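Local coordinates for tyrosine-protein phosphatase YwqE (Bacillus subtilis, PDB 3QY7) that removes phosphate from phosphotyrosine-containing proteins as a manganese-dependent tyrosine phosphatase with a PHP-like TIM-barrel fold, at residues A54-A59 against Q95-N100; K64-E69 against L73-G78; I81-E86 against Q120-L125; F178-V183 against L209-K214. All coordinates share one frame; numbering follows the deposited sequence.

Contact 1 of 4, residues A54-A59 against Q95-N100; sequences AVREAA and QLLSLN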
loop_
_atom_site.group_PDB
_atom_site.type_symbol
_atom_site.label_atom_id
_atom_site.label_comp_id
_atom_site.label_asym_id
_atom_site.label_seq_id
_atom_site.Cartn_x
_atom_site.Cartn_y
_atom_site.Cartn_z
ATOM N N ALA A 54 -15.522 8.185 9.342
ATOM C CA ALA A 54 -16.271 7.616 8.234
ATOM C C ALA A 54 -15.594 6.354 7.691
ATOM O O ALA A 54 -16.276 5.411 7.295
ATOM C CB ALA A 54 -16.431 8.645 7.114
ATOM N N VAL A 55 -14.265 6.361 7.668
ATOM C CA VAL A 55 -13.510 5.173 7.242
ATOM C C VAL A 55 -13.737 4.003 8.211
ATOM O O VAL A 55 -13.977 2.884 7.780
ATOM C CB VAL A 55 -12.009 5.460 7.072
ATOM C CG1 VAL A 55 -11.248 4.159 6.718
ATOM C CG2 VAL A 55 -11.793 6.497 5.983
ATOM N N ARG A 56 -13.677 4.282 9.512
ATOM C CA ARG A 56 -13.892 3.246 10.520
ATOM C C ARG A 56 -15.288 2.695 10.415
ATOM O O ARG A 56 -15.493 1.469 10.446
ATOM C CB ARG A 56 -13.667 3.797 11.925
ATOM C CG ARG A 56 -12.270 4.245 12.176
ATOM C CD ARG A 56 -12.151 4.644 13.623
ATOM N NE ARG A 56 -10.887 5.309 13.917
ATOM C CZ ARG A 56 -9.713 4.694 14.074
ATOM N NH1 ARG A 56 -8.641 5.412 14.377
ATOM N NH2 ARG A 56 -9.604 3.366 13.929
ATOM N N GLU A 57 -16.263 3.601 10.283
ATOM C CA GLU A 57 -17.662 3.215 10.070
ATOM C C GLU A 57 -17.832 2.312 8.843
ATOM O O GLU A 57 -18.459 1.253 8.924
ATOM C CB GLU A 57 -18.558 4.454 9.923
ATOM C CG GLU A 57 -20.050 4.087 9.808
ATOM C CD GLU A 57 -20.960 5.186 9.251
ATOM O OE1 GLU A 57 -20.495 6.330 9.032
ATOM O OE2 GLU A 57 -22.172 4.896 9.053
ATOM N N ALA A 58 -17.252 2.729 7.715
ATOM C CA ALA A 58 -17.371 1.978 6.468
ATOM C C ALA A 58 -16.749 0.590 6.587
ATOM O O ALA A 58 -17.302 -0.396 6.087
ATOM C CB ALA A 58 -16.742 2.741 5.316
ATOM N N ALA A 59 -15.611 0.513 7.268
ATOM C CA ALA A 59 -14.953 -0.789 7.474
ATOM C C ALA A 59 -15.820 -1.682 8.351
ATOM O O ALA A 59 -16.002 -2.863 8.052
ATOM C CB ALA A 59 -13.566 -0.605 8.061
ATOM N N GLN A 95 -6.720 13.506 12.397
ATOM C CA GLN A 95 -7.537 13.832 11.241
ATOM C C GLN A 95 -7.072 13.025 10.027
ATOM O O GLN A 95 -7.620 13.165 8.936
ATOM C CB GLN A 95 -7.499 15.342 10.958
ATOM C CG GLN A 95 -8.402 16.173 11.901
ATOM C CD GLN A 95 -7.898 17.595 12.126
ATOM O OE1 GLN A 95 -7.264 18.198 11.250
ATOM N NE2 GLN A 95 -8.174 18.136 13.309
ATOM N N LEU A 96 -6.070 12.178 10.249
ATOM C CA LEU A 96 -5.634 11.177 9.274
ATOM C C LEU A 96 -5.517 9.844 9.984
ATOM O O LEU A 96 -5.323 9.792 11.200
ATOM C CB LEU A 96 -4.280 11.544 8.663
ATOM C CG LEU A 96 -4.157 12.791 7.790
ATOM C CD1 LEU A 96 -2.682 13.047 7.524
ATOM C CD2 LEU A 96 -4.938 12.644 6.497
ATOM N N LEU A 97 -5.610 8.766 9.211
ATOM C CA LEU A 97 -5.434 7.413 9.725
ATOM C C LEU A 97 -4.107 6.845 9.264
ATOM O O LEU A 97 -3.724 7.000 8.094
ATOM C CB LEU A 97 -6.551 6.492 9.205
ATOM C CG LEU A 97 -7.975 6.637 9.731
ATOM C CD1 LEU A 97 -8.901 5.725 8.981
ATOM C CD2 LEU A 97 -8.029 6.306 11.234
ATOM N N SER A 98 -3.394 6.199 10.180
ATOM C CA SER A 98 -2.295 5.344 9.786
ATOM C C SER A 98 -2.875 3.961 9.487
ATOM O O SER A 98 -4.078 3.739 9.667
ATOM C CB SER A 98 -1.217 5.286 10.864
ATOM O OG SER A 98 -1.777 4.823 12.084
ATOM N N LEU A 99 -2.038 3.063 8.980
ATOM C CA LEU A 99 -2.510 1.745 8.560
ATOM C C LEU A 99 -2.854 0.936 9.802
ATOM O O LEU A 99 -1.992 0.659 10.615
ATOM C CB LEU A 99 -1.436 1.044 7.700
ATOM C CG LEU A 99 -1.057 1.748 6.376
ATOM C CD1 LEU A 99 0.114 1.064 5.742
ATOM C CD2 LEU A 99 -2.267 1.777 5.406
ATOM N N ASN A 100 -4.130 0.570 9.940
ATOM C CA ASN A 100 -4.598 -0.145 11.110
ATOM C C ASN A 100 -4.173 0.517 12.422
ATOM O O ASN A 100 -3.873 -0.168 13.404
ATOM C CB ASN A 100 -4.139 -1.617 11.077
ATOM C CG ASN A 100 -4.840 -2.455 12.125
ATOM O OD1 ASN A 100 -6.002 -2.225 12.410
ATOM N ND2 ASN A 100 -4.126 -3.424 12.707
#
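L97 presents its two methyl branches to two neighbouring side chains of helix 52-68, one aliphatic and one charged, on the outer layer of the TIM-barrel fold. Its segment is the loop that leads from helix 87-92 into strand 104-108. The leucine's CG stands anti to its own carbonyl carbon (chi1 -72°), and the fork at CG then separates the two contacts. CD1 lies 3.6 Å from V55 CG1, the two side chains lying alongside each other and running opposite ways. V55 reaches it because its chi1 of 176° places CG1 anti to the backbone N. CD2 serves the other neighbour, resting over one face of the R56 guanidinium, offset toward its rim. R56 runs extended from CG to NE, which carries the flat group across to the loop. The polar end is fixed by a salt bridge from NH1 to D101, just past the loop segment, so the methyl covers a group already held in place. L97 is itself tied down, its backbone N hydrogen-bonded to Q79 OE1. The closest approach of the whole contact is that of L97 CD2 to R56 NH1, at 3.3 Å.

Contact 2 of 4, residues K64-E69 against L73-G78; sequences KRLIKE and LHVLPG
A chi1 of -66° sets L66 CG beside its backbone N, and a chi2 of 168° carries CD1 out from the helix toward the strand. This joins the end of helix 52-68 to the following strand 74-76 within a beta-alpha-beta crossover of the TIM barrel, whose first strand is the neighbouring parallel strand 36-38. CD1 makes all the close contacts of L66. L66 CD1 comes to 3.4 Å from L73 O, meeting backbone rather than side chain as the chain enters the strand. It also lies 4.0 Å from L73 CD2, the branch of a leucine whose CG is anti to its own N. V75, two residues along, meets L66 at about a right angle. The valine's CG2 is the methyl used, since its chi1 of -176° turns CG1 anti to the backbone N and CG2 toward the helix. Polar ties run alongside this apolar seam: V75 N donates to N63 OD1 of the same helix, while the backbone of H74 bonds to R35 and I37. L66 also packs on A26 of helix 19-31, consistent with its burial. Farther along the strand, V75 CG2 sits 3.9 Å from L66 CD1.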
loop_
_atom_site.group_PDB
_atom_site.type_symbol
_atom_site.label_atom_id
_atom_site.label_comp_id
_atom_site.label_asym_id
_atom_site.label_seq_id
_atom_site.Cartn_x
_atom_site.Cartn_y
_atom_site.Cartn_z
ATOM N N LYS A 64 -19.593 -6.337 8.686
ATOM C CA LYS A 64 -20.911 -6.911 8.965
ATOM C C LYS A 64 -21.518 -7.572 7.721
ATOM O O LYS A 64 -22.090 -8.652 7.816
ATOM C CB LYS A 64 -21.853 -5.844 9.525
ATOM C CG LYS A 64 -21.533 -5.438 10.955
ATOM C CD LYS A 64 -22.642 -4.584 11.546
ATOM C CE LYS A 64 -22.161 -3.795 12.760
ATOM N NZ LYS A 64 -21.557 -2.500 12.314
ATOM N N ARG A 65 -21.313 -6.960 6.572
ATOM C CA ARG A 65 -21.819 -7.515 5.369
ATOM C C ARG A 65 -21.081 -8.778 4.942
ATOM O O ARG A 65 -21.653 -9.669 4.415
ATOM C CB ARG A 65 -21.761 -6.463 4.292
ATOM C CG ARG A 65 -22.087 -6.943 3.010
ATOM C CD ARG A 65 -23.264 -6.370 2.488
ATOM N NE ARG A 65 -24.277 -7.389 2.123
ATOM C CZ ARG A 65 -24.837 -7.472 0.934
ATOM N NH1 ARG A 65 -24.566 -6.607 -0.010
ATOM N NH2 ARG A 65 -25.703 -8.392 0.704
ATOM N N LEU A 66 -19.781 -8.774 5.154
ATOM C CA LEU A 66 -18.992 -9.954 4.842
ATOM C C LEU A 66 -19.452 -11.129 5.699
ATOM O O LEU A 66 -19.516 -12.245 5.217
ATOM C CB LEU A 66 -17.490 -9.686 5.033
ATOM C CG LEU A 66 -16.921 -8.658 4.055
ATOM C CD1 LEU A 66 -15.517 -8.236 4.493
ATOM C CD2 LEU A 66 -16.955 -9.164 2.594
ATOM N N ILE A 67 -19.789 -10.871 6.966
ATOM C CA ILE A 67 -20.285 -11.921 7.851
ATOM C C ILE A 67 -21.638 -12.409 7.326
ATOM O O ILE A 67 -21.853 -13.602 7.179
ATOM C CB ILE A 67 -20.378 -11.428 9.319
ATOM C CG1 ILE A 67 -18.973 -11.260 9.908
ATOM C CG2 ILE A 67 -21.149 -12.410 10.167
ATOM C CD1 ILE A 67 -18.936 -10.410 11.175
ATOM N N LYS A 68 -22.504 -11.475 6.955
ATOM C CA LYS A 68 -23.807 -11.816 6.379
ATOM C C LYS A 68 -23.656 -12.740 5.167
ATOM O O LYS A 68 -24.409 -13.717 5.015
ATOM C CB LYS A 68 -24.549 -10.534 5.993
ATOM C CG LYS A 68 -25.798 -10.728 5.145
ATOM C CD LYS A 68 -26.311 -9.364 4.661
ATOM C CE LYS A 68 -27.717 -9.458 4.075
ATOM N NZ LYS A 68 -28.056 -8.242 3.267
ATOM N N GLU A 69 -22.655 -12.454 4.332
ATOM C CA GLU A 69 -22.411 -13.207 3.115
ATOM C C GLU A 69 -21.515 -14.433 3.293
ATOM O O GLU A 69 -21.175 -15.095 2.313
ATOM C CB GLU A 69 -21.800 -12.285 2.043
ATOM C CG GLU A 69 -22.655 -11.065 1.634
ATOM C CD GLU A 69 -24.018 -11.416 1.038
ATOM O OE1 GLU A 69 -24.192 -12.537 0.510
ATOM O OE2 GLU A 69 -24.926 -10.558 1.116
ATOM N N LEU A 73 -13.197 -12.758 5.429
ATOM C CA LEU A 73 -12.280 -11.657 5.260
ATOM C C LEU A 73 -12.523 -10.566 6.286
ATOM O O LEU A 73 -13.622 -10.210 6.484
ATOM C CB LEU A 73 -12.408 -11.070 3.880
ATOM C CG LEU A 73 -11.320 -10.031 3.613
ATOM C CD1 LEU A 73 -10.299 -10.496 2.782
ATOM C CD2 LEU A 73 -11.793 -8.693 3.253
ATOM N N HIS A 74 -11.467 -10.037 6.882
ATOM C CA HIS A 74 -11.588 -8.963 7.881
ATOM C C HIS A 74 -10.949 -7.695 7.340
ATOM O O HIS A 74 -9.794 -7.716 6.899
ATOM C CB HIS A 74 -10.913 -9.428 9.180
ATOM C CG HIS A 74 -10.986 -8.467 10.335
ATOM N ND1 HIS A 74 -12.058 -7.634 10.580
ATOM C CD2 HIS A 74 -10.136 -8.289 11.374
ATOM C CE1 HIS A 74 -11.841 -6.952 11.690
ATOM N NE2 HIS A 74 -10.687 -7.338 12.196
ATOM N N VAL A 75 -11.729 -6.614 7.338
ATOM C CA VAL A 75 -11.292 -5.306 6.863
ATOM C C VAL A 75 -10.953 -4.411 8.065
ATOM O O VAL A 75 -11.767 -4.237 8.987
ATOM C CB VAL A 75 -12.376 -4.641 5.979
ATOM C CG1 VAL A 75 -11.856 -3.329 5.416
ATOM C CG2 VAL A 75 -12.751 -5.579 4.836
ATOM N N LEU A 76 -9.733 -3.871 8.042
ATOM C CA LEU A 76 -9.247 -2.940 9.051
ATOM C C LEU A 76 -9.098 -1.522 8.466
ATOM O O LEU A 76 -8.991 -1.350 7.242
ATOM C CB LEU A 76 -7.913 -3.437 9.610
ATOM C CG LEU A 76 -8.071 -4.733 10.414
ATOM C CD1 LEU A 76 -6.709 -5.323 10.671
ATOM C CD2 LEU A 76 -8.809 -4.471 11.720
ATOM N N PRO A 77 -9.095 -0.493 9.326
ATOM C CA PRO A 77 -9.094 0.872 8.813
ATOM C C PRO A 77 -7.698 1.400 8.457
ATOM O O PRO A 77 -6.702 0.991 9.061
ATOM C CB PRO A 77 -9.703 1.671 9.975
ATOM C CG PRO A 77 -9.223 0.939 11.178
ATOM C CD PRO A 77 -9.270 -0.527 10.792
ATOM N N GLY A 78 -7.657 2.313 7.477
ATOM C CA GLY A 78 -6.443 2.978 7.028
ATOM C C GLY A 78 -6.829 4.028 5.995
ATOM O O GLY A 78 -8.006 4.275 5.771
#

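Contact 3 of 4, residues I81-E86 against Q120-L125; sequences IRIYGE and QLFYDL
L121, whose backbone O accepts a 2.9 Å hydrogen bond from L125 N within helix 118-127, meets I83 through its side chain. The partner segment is the end of strand 80-82 and the loop beyond it, at the rim of the barrel. I83 has CG1 anti to its backbone N (chi1 -166°), which sends the longer branch toward the helix. There CG1 lies 3.7 Å from L121 CD2, and I83 CD1 is almost as near, at 3.8 Å; the two side chains interleave head to tail. F122 adds a looser touch, its CE1 4.4 Å from I83 CD1 with an oblique approach. The same phenylalanine packs on I107 of strand 104-108 and on P132 and I134 of strand 131-135, while P110, P115 and Y117 close round I83. The polar groups of this segment find partners elsewhere: Y84 OH in a hydrogen bond with D90, R82 NE in a salt bridge with E108, a ligand of one iron. The join of the loop after strand 80-82 to the helix thus rests mainly on apolar burial, while the charged chemistry of the strand is directed to a metal ligand, which R82 probably helps to position.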
loop_
_atom_site.group_PDB
_atom_site.type_symbol
_atom_site.label_atom_id
_atom_site.label_comp_id
_atom_site.label_asym_id
_atom_site.label_seq_id
_atom_site.Cartn_x
_atom_site.Cartn_y
_atom_site.Cartn_z
ATOM N N ILE A 81 -2.790 8.357 1.686
ATOM C CA ILE A 81 -2.680 9.813 1.896
ATOM C C ILE A 81 -1.748 10.442 0.860
ATOM O O ILE A 81 -0.539 10.295 0.925
ATOM C CB ILE A 81 -2.168 10.108 3.323
ATOM C CG1 ILE A 81 -3.059 9.402 4.358
ATOM C CG2 ILE A 81 -2.075 11.641 3.564
ATOM C CD1 ILE A 81 -2.483 9.372 5.773
ATOM N N ARG A 82 -2.334 11.147 -0.102
ATOM C CA ARG A 82 -1.536 11.946 -1.018
ATOM C C ARG A 82 -0.778 12.975 -0.194
ATOM O O ARG A 82 -1.389 13.736 0.565
ATOM C CB ARG A 82 -2.435 12.639 -2.039
ATOM C CG ARG A 82 -1.703 13.629 -2.954
ATOM C CD ARG A 82 -0.836 12.892 -3.986
ATOM N NE ARG A 82 -1.635 12.045 -4.871
ATOM C CZ ARG A 82 -2.296 12.483 -5.940
ATOM N NH1 ARG A 82 -2.252 13.776 -6.274
ATOM N NH2 ARG A 82 -2.997 11.629 -6.680
ATOM N N ILE A 83 0.540 13.002 -0.364
ATOM C CA ILE A 83 1.414 13.850 0.446
ATOM C C ILE A 83 0.960 15.306 0.399
ATOM O O ILE A 83 0.506 15.789 -0.630
ATOM C CB ILE A 83 2.898 13.697 0.006
ATOM C CG1 ILE A 83 3.868 14.286 1.041
ATOM C CG2 ILE A 83 3.121 14.230 -1.422
ATOM C CD1 ILE A 83 5.328 13.890 0.812
ATOM N N TYR A 84 1.034 15.962 1.549
ATOM C CA TYR A 84 0.835 17.416 1.638
ATOM C C TYR A 84 1.601 17.912 2.846
ATOM O O TYR A 84 2.071 17.114 3.654
ATOM C CB TYR A 84 -0.654 17.815 1.652
ATOM C CG TYR A 84 -1.458 17.344 2.844
ATOM C CD1 TYR A 84 -1.960 16.042 2.901
ATOM C CD2 TYR A 84 -1.745 18.204 3.902
ATOM C CE1 TYR A 84 -2.710 15.615 3.979
ATOM C CE2 TYR A 84 -2.494 17.782 4.990
ATOM C CZ TYR A 84 -2.974 16.477 5.026
ATOM O OH TYR A 84 -3.728 16.052 6.103
ATOM N N GLY A 85 1.764 19.230 2.951
ATOM C CA GLY A 85 2.695 19.795 3.925
ATOM C C GLY A 85 2.360 19.535 5.384
ATOM O O GLY A 85 3.259 19.456 6.219
ATOM N N GLU A 86 1.070 19.384 5.681
ATOM C CA GLU A 86 0.578 19.344 7.058
ATOM C C GLU A 86 0.247 17.929 7.549
ATOM O O GLU A 86 -0.519 17.767 8.499
ATOM C CB GLU A 86 -0.656 20.249 7.208
ATOM C CG GLU A 86 -0.417 21.744 6.933
ATOM C CD GLU A 86 -0.279 22.076 5.451
ATOM O OE1 GLU A 86 -0.880 21.372 4.608
ATOM O OE2 GLU A 86 0.431 23.055 5.125
ATOM N N GLN A 120 12.251 15.738 4.412
ATOM C CA GLN A 120 12.062 16.465 5.670
ATOM C C GLN A 120 10.849 15.919 6.423
ATOM O O GLN A 120 10.936 15.617 7.620
ATOM C CB GLN A 120 11.924 17.983 5.417
ATOM C CG GLN A 120 11.982 18.863 6.684
ATOM C CD GLN A 120 13.225 18.617 7.535
ATOM O OE1 GLN A 120 14.361 18.731 7.065
ATOM N NE2 GLN A 120 13.010 18.268 8.791
ATOM N N LEU A 121 9.736 15.758 5.707
ATOM C CA LEU A 121 8.517 15.180 6.293
ATOM C C LEU A 121 8.761 13.803 6.885
ATOM O O LEU A 121 8.325 13.514 8.004
ATOM C CB LEU A 121 7.386 15.107 5.261
ATOM C CG LEU A 121 6.090 14.395 5.700
ATOM C CD1 LEU A 121 5.434 15.087 6.878
ATOM C CD2 LEU A 121 5.147 14.323 4.538
ATOM N N PHE A 122 9.447 12.956 6.122
ATOM C CA PHE A 122 9.707 11.586 6.535
ATOM C C PHE A 122 10.629 11.543 7.758
ATOM O O PHE A 122 10.498 10.666 8.629
ATOM C CB PHE A 122 10.284 10.791 5.352
ATOM C CG PHE A 122 9.265 10.462 4.266
ATOM C CD1 PHE A 122 7.981 11.011 4.275
ATOM C CD2 PHE A 122 9.616 9.612 3.224
ATOM C CE1 PHE A 122 7.046 10.709 3.282
ATOM C CE2 PHE A 122 8.689 9.312 2.212
ATOM C CZ PHE A 122 7.413 9.855 2.245
ATOM N N TYR A 123 11.569 12.491 7.809
ATOM C CA TYR A 123 12.471 12.618 8.952
ATOM C C TYR A 123 11.687 12.989 10.209
ATOM O O TYR A 123 11.867 12.384 11.280
ATOM C CB TYR A 123 13.546 13.670 8.676
ATOM C CG TYR A 123 14.450 13.903 9.861
ATOM C CD1 TYR A 123 15.522 13.052 10.125
ATOM C CD2 TYR A 123 14.216 14.958 10.731
ATOM C CE1 TYR A 123 16.351 13.256 11.225
ATOM C CE2 TYR A 123 15.029 15.169 11.828
ATOM C CZ TYR A 123 16.092 14.318 12.071
ATOM O OH TYR A 123 16.899 14.542 13.170
ATOM N N ASP A 124 10.806 13.966 10.049
ATOM C CA ASP A 124 9.942 14.431 11.117
ATOM C C ASP A 124 9.065 13.293 11.633
ATOM O O ASP A 124 8.955 13.093 12.847
ATOM C CB ASP A 124 9.090 15.605 10.636
ATOM C CG ASP A 124 9.911 16.864 10.365
ATOM O OD1 ASP A 124 11.076 16.952 10.824
ATOM O OD2 ASP A 124 9.376 17.773 9.704
ATOM N N LEU A 125 8.481 12.512 10.720
ATOM C CA LEU A 125 7.603 11.411 11.134
ATOM C C LEU A 125 8.345 10.324 11.912
ATOM O O LEU A 125 7.831 9.815 12.904
ATOM C CB LEU A 125 6.826 10.833 9.932
ATOM C CG LEU A 125 5.816 11.748 9.230
ATOM C CD1 LEU A 125 5.350 11.090 7.923
ATOM C CD2 LEU A 125 4.597 12.102 10.108
#

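Contact 4 of 4, residues F178-V183 against L209-K214; sequences FSLRLV and LYVLEK
V183 and L212 form the more enclosed half of this helix-helix contact, in which 173-184 and 205-216 lie together on the outside of the TIM barrel. The valine's CB points at the opposing helix, and its CG1 is the branch that touches, placed anti to the backbone N by a chi1 of 175°. L212 meets it at about a right angle with CD2, the distance between V183 CG1 and L212 CD2 being 4.0 Å. Both residues are buried, since L220 of helix 219-232 covers V183 while P221 and L167 close on L212. The other pair lies nearer the solvent on one side: L180 is partly exposed, although V211 is buried. The CB of L180 leaves the helix alongside the contact rather than into it; only the end of the chain reaches across, obliquely to V211. E215 and F216, beyond the facing segment, also touch L180. On the exposed side of helix 205-216, K214 CE lies 3.4 Å above the plane of the Y210 ring, toward its rim. The purely apolar seam is thus made of two methyl pairs at ordinary van der Waals separation, the second joining L180 CD2 to V211 CG1 at 4.1 Å.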
loop_
_atom_site.group_PDB
_atom_site.type_symbol
_atom_site.label_atom_id
_atom_site.label_comp_id
_atom_site.label_asym_id
_atom_site.label_seq_id
_atom_site.Cartn_x
_atom_site.Cartn_y
_atom_site.Cartn_z
ATOM N N PHE A 178 10.758 -2.703 -14.313
ATOM C CA PHE A 178 11.218 -1.704 -13.347
ATOM C C PHE A 178 11.031 -2.184 -11.902
ATOM O O PHE A 178 11.899 -1.988 -11.048
ATOM C CB PHE A 178 10.529 -0.364 -13.576
ATOM C CG PHE A 178 11.039 0.733 -12.678
ATOM C CD1 PHE A 178 12.402 1.017 -12.602
ATOM C CD2 PHE A 178 10.160 1.481 -11.919
ATOM C CE1 PHE A 178 12.879 2.026 -11.772
ATOM C CE2 PHE A 178 10.635 2.506 -11.087
ATOM C CZ PHE A 178 11.985 2.766 -11.012
ATOM N N SER A 179 9.910 -2.847 -11.654
ATOM C CA SER A 179 9.557 -3.289 -10.311
ATOM C C SER A 179 10.555 -4.303 -9.783
ATOM O O SER A 179 10.938 -4.273 -8.609
ATOM C CB SER A 179 8.152 -3.900 -10.322
ATOM O OG SER A 179 7.180 -2.984 -10.771
ATOM N N LEU A 180 10.975 -5.219 -10.652
ATOM C CA LEU A 180 11.973 -6.210 -10.301
ATOM C C LEU A 180 13.321 -5.572 -9.938
ATOM O O LEU A 180 14.010 -6.057 -9.048
ATOM C CB LEU A 180 12.138 -7.222 -11.440
ATOM C CG LEU A 180 10.994 -8.232 -11.577
ATOM C CD1 LEU A 180 11.188 -9.010 -12.871
ATOM C CD2 LEU A 180 10.981 -9.185 -10.380
ATOM N N ARG A 181 13.666 -4.486 -10.631
ATOM C CA ARG A 181 14.857 -3.693 -10.304
ATOM C C ARG A 181 14.788 -3.154 -8.880
ATOM O O ARG A 181 15.745 -3.310 -8.118
ATOM C CB ARG A 181 15.070 -2.561 -11.324
ATOM C CG ARG A 181 15.571 -3.076 -12.677
ATOM C CD ARG A 181 15.463 -2.029 -13.768
ATOM N NE ARG A 181 16.325 -0.872 -13.540
ATOM C CZ ARG A 181 16.100 0.336 -14.052
ATOM N NH1 ARG A 181 15.037 0.555 -14.817
ATOM N NH2 ARG A 181 16.932 1.331 -13.797
ATOM N N LEU A 182 13.650 -2.563 -8.521
ATOM C CA LEU A 182 13.458 -2.006 -7.165
ATOM C C LEU A 182 13.510 -3.088 -6.084
ATOM O O LEU A 182 14.134 -2.905 -5.030
ATOM C CB LEU A 182 12.145 -1.214 -7.090
ATOM C CG LEU A 182 11.964 -0.010 -8.034
ATOM C CD1 LEU A 182 10.667 0.768 -7.795
ATOM C CD2 LEU A 182 13.203 0.916 -7.978
ATOM N N VAL A 183 12.863 -4.222 -6.347
ATOM C CA VAL A 183 12.889 -5.336 -5.399
ATOM C C VAL A 183 14.318 -5.857 -5.176
ATOM O O VAL A 183 14.739 -6.060 -4.043
ATOM C CB VAL A 183 11.952 -6.515 -5.803
ATOM C CG1 VAL A 183 12.140 -7.669 -4.833
ATOM C CG2 VAL A 183 10.461 -6.068 -5.812
ATOM N N LEU A 209 3.545 -13.156 -6.395
ATOM C CA LEU A 209 4.398 -13.972 -5.526
ATOM C C LEU A 209 5.166 -14.989 -6.354
ATOM O O LEU A 209 6.344 -15.221 -6.115
ATOM C CB LEU A 209 3.585 -14.678 -4.438
ATOM C CG LEU A 209 3.011 -13.682 -3.430
ATOM C CD1 LEU A 209 1.942 -14.362 -2.589
ATOM C CD2 LEU A 209 4.098 -13.127 -2.539
ATOM N N TYR A 210 4.510 -15.565 -7.353
ATOM C CA TYR A 210 5.192 -16.535 -8.214
ATOM C C TYR A 210 6.339 -15.866 -8.990
ATOM O O TYR A 210 7.425 -16.428 -9.113
ATOM C CB TYR A 210 4.206 -17.223 -9.160
ATOM C CG TYR A 210 4.822 -18.325 -9.999
ATOM C CD1 TYR A 210 5.622 -19.307 -9.422
ATOM C CD2 TYR A 210 4.589 -18.385 -11.373
ATOM C CE1 TYR A 210 6.179 -20.335 -10.200
ATOM C CE2 TYR A 210 5.141 -19.401 -12.158
ATOM C CZ TYR A 210 5.944 -20.363 -11.566
ATOM O OH TYR A 210 6.494 -21.365 -12.347
ATOM N N VAL A 211 6.095 -14.666 -9.502
ATOM C CA VAL A 211 7.140 -13.901 -10.173
ATOM C C VAL A 211 8.324 -13.682 -9.227
ATOM O O VAL A 211 9.480 -13.916 -9.598
ATOM C CB VAL A 211 6.586 -12.562 -10.719
ATOM C CG1 VAL A 211 7.715 -11.582 -11.039
ATOM C CG2 VAL A 211 5.714 -12.814 -11.944
ATOM N N LEU A 212 8.035 -13.274 -7.991
ATOM C CA LEU A 212 9.078 -13.092 -6.981
ATOM C C LEU A 212 9.846 -14.366 -6.648
ATOM O O LEU A 212 11.071 -14.329 -6.496
ATOM C CB LEU A 212 8.492 -12.492 -5.694
ATOM C CG LEU A 212 8.029 -11.044 -5.820
ATOM C CD1 LEU A 212 7.286 -10.645 -4.545
ATOM C CD2 LEU A 212 9.210 -10.114 -6.096
ATOM N N GLU A 213 9.130 -15.484 -6.532
ATOM C CA GLU A 213 9.745 -16.769 -6.208
ATOM C C GLU A 213 10.659 -17.206 -7.349
ATOM O O GLU A 213 11.776 -17.679 -7.113
ATOM C CB GLU A 213 8.666 -17.818 -5.932
ATOM C CG GLU A 213 9.163 -19.093 -5.233
ATOM C CD GLU A 213 9.637 -20.179 -6.194
ATOM O OE1 GLU A 213 10.120 -21.229 -5.710
ATOM O OE2 GLU A 213 9.533 -20.001 -7.431
ATOM N N LYS A 214 10.202 -17.035 -8.588
ATOM C CA LYS A 214 11.024 -17.408 -9.746
ATOM C C LYS A 214 12.283 -16.554 -9.866
ATOM O O LYS A 214 13.351 -17.069 -10.220
ATOM C CB LYS A 214 10.220 -17.328 -11.047
ATOM C CG LYS A 214 9.230 -18.472 -11.245
ATOM C CD LYS A 214 8.624 -18.462 -12.650
ATOM C CE LYS A 214 7.749 -17.243 -12.890
ATOM N NZ LYS A 214 7.249 -17.148 -14.301
#

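Overall arrangement
All four contacts are mainly buried and apolar, and none is a surface patch, though R56, Y84 and L180 bring contacts 1, 3 and 4 to partly exposed edges. Contacts 1 and 2 share helix 52-68 and join where N100 N makes a probable hydrogen bond of 2.7 Å to P77 O. Contact 3 adjoins contact 1, L96 CD1 packing on Y84 OH at 3.5 Å. Contact 4 stands apart, with its nearest atoms about 13 Å from those of contact 3, and opposite contact 1 across the chain's centre. The partners differ accordingly: helix and loop in contact 1, where a guanidinium joins the aliphatic groups, helix and strand in contact 2, helix and the loop after a strand in contact 3, and two helices in contact 4.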